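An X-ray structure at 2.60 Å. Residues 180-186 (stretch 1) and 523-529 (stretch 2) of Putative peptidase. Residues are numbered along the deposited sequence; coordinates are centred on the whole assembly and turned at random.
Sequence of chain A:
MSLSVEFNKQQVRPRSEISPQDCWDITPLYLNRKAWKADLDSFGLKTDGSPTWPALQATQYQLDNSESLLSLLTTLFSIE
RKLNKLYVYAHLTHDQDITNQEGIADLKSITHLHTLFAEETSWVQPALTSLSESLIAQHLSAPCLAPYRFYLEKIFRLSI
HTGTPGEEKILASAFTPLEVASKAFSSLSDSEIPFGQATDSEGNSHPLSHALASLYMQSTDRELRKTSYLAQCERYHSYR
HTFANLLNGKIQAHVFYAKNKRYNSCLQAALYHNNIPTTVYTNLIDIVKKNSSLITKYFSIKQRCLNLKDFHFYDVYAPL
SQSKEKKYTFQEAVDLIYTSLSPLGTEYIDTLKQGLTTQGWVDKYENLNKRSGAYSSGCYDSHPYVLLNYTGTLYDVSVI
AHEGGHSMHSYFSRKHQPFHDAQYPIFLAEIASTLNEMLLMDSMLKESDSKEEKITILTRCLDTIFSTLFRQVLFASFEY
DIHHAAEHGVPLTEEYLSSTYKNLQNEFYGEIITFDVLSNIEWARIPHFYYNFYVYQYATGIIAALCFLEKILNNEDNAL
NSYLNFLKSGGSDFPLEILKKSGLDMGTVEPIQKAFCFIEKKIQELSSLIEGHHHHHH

Stretch 1, residues 180-186: VASKAFS
Stretch 2 523-529: WARIPHF

Contact between a helical stretch, residues 180-186, and residues 523-529 of the same chain, at least 339 residues apart in sequence where they touch. Stretch 1 is regular helix (phi -47° to -72°, psi -35° to -53°), with Ala184 N to Val180 O at 3.0 Å, Phe185 N to Ala181 O at 3.0 Å and Ser186 N to Ser182 O at 3.1 Å; Ser186 OG (chi1 -57°, m) also donates to Ser182 O at 3.1 Å. The register is marked by Ser182 and His528, whose CA atoms lie 5.6 Å apart. No hydrogen bond crosses the contact; 287 Å² is buried, both sides summed, chiefly by Phe185 and His528.

Stretch 2 begins with Trp523 (phi/psi -53/-29; chi1 62°, p; chi2 -97°), buried but out of reach of stretch 1, its NE1 hydrogen-bonded elsewhere in the structure. Ala524 (-69/-27) turns its CB sideways and meets the helix through its backbone: its O lies 3.5 Å from Phe185 CE1, near the ring plane, where the carbonyl faces the ring's electropositive C-H edge. Arg525 (-88/-3) points away, with chi1 9° between wells, chi2 -153° (t), chi3 -47° (m) and chi4 -147°; its O approaches the same edge more loosely, 4.4 Å from Phe185 CZ. Ile526 (-93/112; chi1 -58°, m; chi2 166°, t) also points away; its backbone C lies 4.1 Å from Phe185 CZ. At Pro527 (-55/141, C-gamma exo) the chain is extended; its CA comes within 3.4 Å of Phe185 CE2 and its CB within 3.9 Å of the same atom, so the compact pyrrolidine offers an apolar surface to the phenyl ring.

His528 opens the 3-10 segment (-65/-17) and points toward the helix with chi1 -72° (m) and chi2 -165°. Phe185, also directed toward its partner (chi1 172°, t; chi2 84°), forms an offset stack with it: centroids 4.5 Å apart, planes at 26°, Phe185 CD1 to His528 NE2 3.5 Å. Phe185 CB also lies over the imidazole face, 3.8 Å from the ring centroid and 12° off its normal, a CH-pi contact. The imidazole lies close to the helix backbone at two small residues: His528 ND1 lies 3.9 Å from Ala181 C and 3.8 Å from Ser182 CA, with Ala181 CB 4.3 Å from ND1 and Ser182 CB 4.1 Å from His528 CB. Ser182 has chi1 -28°, between wells. Phe529 (-74/-16; chi1 67°, p; chi2 -106°) is exposed and turns sideways, making no contact with stretch 1.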

# COMPACT_ATOMS: atom_id res chain seq x y z
N VAL A 180 -23.77 2.02 -3.22
CA VAL A 180 -24.30 1.64 -4.53
C VAL A 180 -23.41 2.13 -5.64
O VAL A 180 -23.17 1.39 -6.58
CB VAL A 180 -25.76 2.07 -4.79
CG1 VAL A 180 -25.89 3.56 -4.93
CG2 VAL A 180 -26.23 1.42 -6.06
N ALA A 181 -22.87 3.34 -5.54
CA ALA A 181 -22.08 3.85 -6.64
C ALA A 181 -20.96 2.86 -7.00
O ALA A 181 -20.87 2.43 -8.16
CB ALA A 181 -21.54 5.24 -6.34
N SER A 182 -20.17 2.47 -6.01
CA SER A 182 -19.04 1.57 -6.22
C SER A 182 -19.44 0.21 -6.72
O SER A 182 -18.72 -0.40 -7.51
CB SER A 182 -18.24 1.42 -4.93
OG SER A 182 -18.39 2.59 -4.14
N LYS A 183 -20.58 -0.28 -6.26
CA LYS A 183 -21.01 -1.61 -6.64
C LYS A 183 -21.41 -1.65 -8.11
O LYS A 183 -21.01 -2.54 -8.86
CB LYS A 183 -22.17 -2.08 -5.76
CG LYS A 183 -21.72 -2.71 -4.45
CD LYS A 183 -22.90 -3.16 -3.58
CE LYS A 183 -22.45 -4.09 -2.44
NZ LYS A 183 -23.62 -4.57 -1.61
N ALA A 184 -22.19 -0.66 -8.52
CA ALA A 184 -22.65 -0.61 -9.88
C ALA A 184 -21.43 -0.45 -10.80
O ALA A 184 -21.31 -1.15 -11.82
CB ALA A 184 -23.59 0.53 -10.04
N PHE A 185 -20.53 0.46 -10.42
CA PHE A 185 -19.28 0.59 -11.13
C PHE A 185 -18.60 -0.76 -11.36
O PHE A 185 -18.10 -1.00 -12.45
CB PHE A 185 -18.30 1.49 -10.39
CG PHE A 185 -16.93 1.48 -11.01
CD1 PHE A 185 -16.63 2.29 -12.09
CD2 PHE A 185 -15.95 0.62 -10.54
CE1 PHE A 185 -15.39 2.25 -12.67
CE2 PHE A 185 -14.70 0.59 -11.11
CZ PHE A 185 -14.42 1.41 -12.17
N SER A 186 -18.57 -1.63 -10.36
CA SER A 186 -17.84 -2.89 -10.55
C SER A 186 -18.53 -3.83 -11.48
O SER A 186 -17.88 -4.46 -12.31
CB SER A 186 -17.54 -3.61 -9.24
OG SER A 186 -16.82 -2.75 -8.39
N TRP A 523 -10.17 8.47 -16.87
CA TRP A 523 -10.76 8.64 -15.55
C TRP A 523 -11.85 7.62 -15.30
O TRP A 523 -12.08 7.22 -14.16
CB TRP A 523 -11.32 10.03 -15.38
CG TRP A 523 -12.39 10.34 -16.34
CD1 TRP A 523 -12.26 11.00 -17.50
CD2 TRP A 523 -13.79 10.04 -16.19
NE1 TRP A 523 -13.48 11.12 -18.12
CE2 TRP A 523 -14.44 10.54 -17.33
CE3 TRP A 523 -14.54 9.39 -15.21
CZ2 TRP A 523 -15.81 10.40 -17.54
CZ3 TRP A 523 -15.91 9.27 -15.40
CH2 TRP A 523 -16.53 9.78 -16.56
N ALA A 524 -12.52 7.19 -16.37
CA ALA A 524 -13.60 6.20 -16.25
C ALA A 524 -13.16 4.77 -15.85
O ALA A 524 -13.94 4.04 -15.26
CB ALA A 524 -14.43 6.19 -17.49
N ARG A 525 -11.92 4.38 -16.17
CA ARG A 525 -11.46 3.04 -15.89
C ARG A 525 -10.85 2.88 -14.52
O ARG A 525 -10.48 1.77 -14.15
CB ARG A 525 -10.48 2.52 -16.94
CG ARG A 525 -10.02 3.57 -17.94
CD ARG A 525 -9.60 3.02 -19.34
NE ARG A 525 -8.71 1.84 -19.31
CZ ARG A 525 -7.77 1.58 -20.22
NH1 ARG A 525 -7.56 2.41 -21.23
NH2 ARG A 525 -7.02 0.48 -20.11
N ILE A 526 -10.75 3.96 -13.75
CA ILE A 526 -10.10 3.90 -12.45
C ILE A 526 -11.06 3.64 -11.31
O ILE A 526 -11.81 4.53 -10.95
CB ILE A 526 -9.47 5.21 -12.12
CG1 ILE A 526 -8.46 5.61 -13.18
CG2 ILE A 526 -8.80 5.12 -10.75
CD1 ILE A 526 -8.09 7.05 -13.05
N PRO A 527 -10.96 2.45 -10.69
CA PRO A 527 -11.92 1.91 -9.70
C PRO A 527 -12.21 2.82 -8.50
O PRO A 527 -11.29 3.47 -7.99
CB PRO A 527 -11.26 0.61 -9.27
CG PRO A 527 -10.38 0.24 -10.43
CD PRO A 527 -9.84 1.54 -10.92
N HIS A 528 -13.48 2.85 -8.07
CA HIS A 528 -13.96 3.85 -7.08
C HIS A 528 -13.31 3.71 -5.72
O HIS A 528 -13.40 4.66 -4.89
CB HIS A 528 -15.47 3.78 -6.88
CG HIS A 528 -16.25 4.31 -8.03
ND1 HIS A 528 -17.60 4.61 -7.93
CD2 HIS A 528 -15.90 4.58 -9.31
CE1 HIS A 528 -18.03 5.04 -9.10
NE2 HIS A 528 -17.03 5.02 -9.96
N PHE A 529 -12.69 2.54 -5.48
CA PHE A 529 -11.92 2.30 -4.25
C PHE A 529 -10.58 3.04 -4.26
O PHE A 529 -9.97 3.23 -3.19
CB PHE A 529 -11.80 0.82 -3.88
CG PHE A 529 -10.97 -0.01 -4.82
CD1 PHE A 529 -11.59 -0.92 -5.71
CD2 PHE A 529 -9.58 0.05 -4.79
CE1 PHE A 529 -10.82 -1.73 -6.57
CE2 PHE A 529 -8.80 -0.76 -5.66
CZ PHE A 529 -9.42 -1.66 -6.55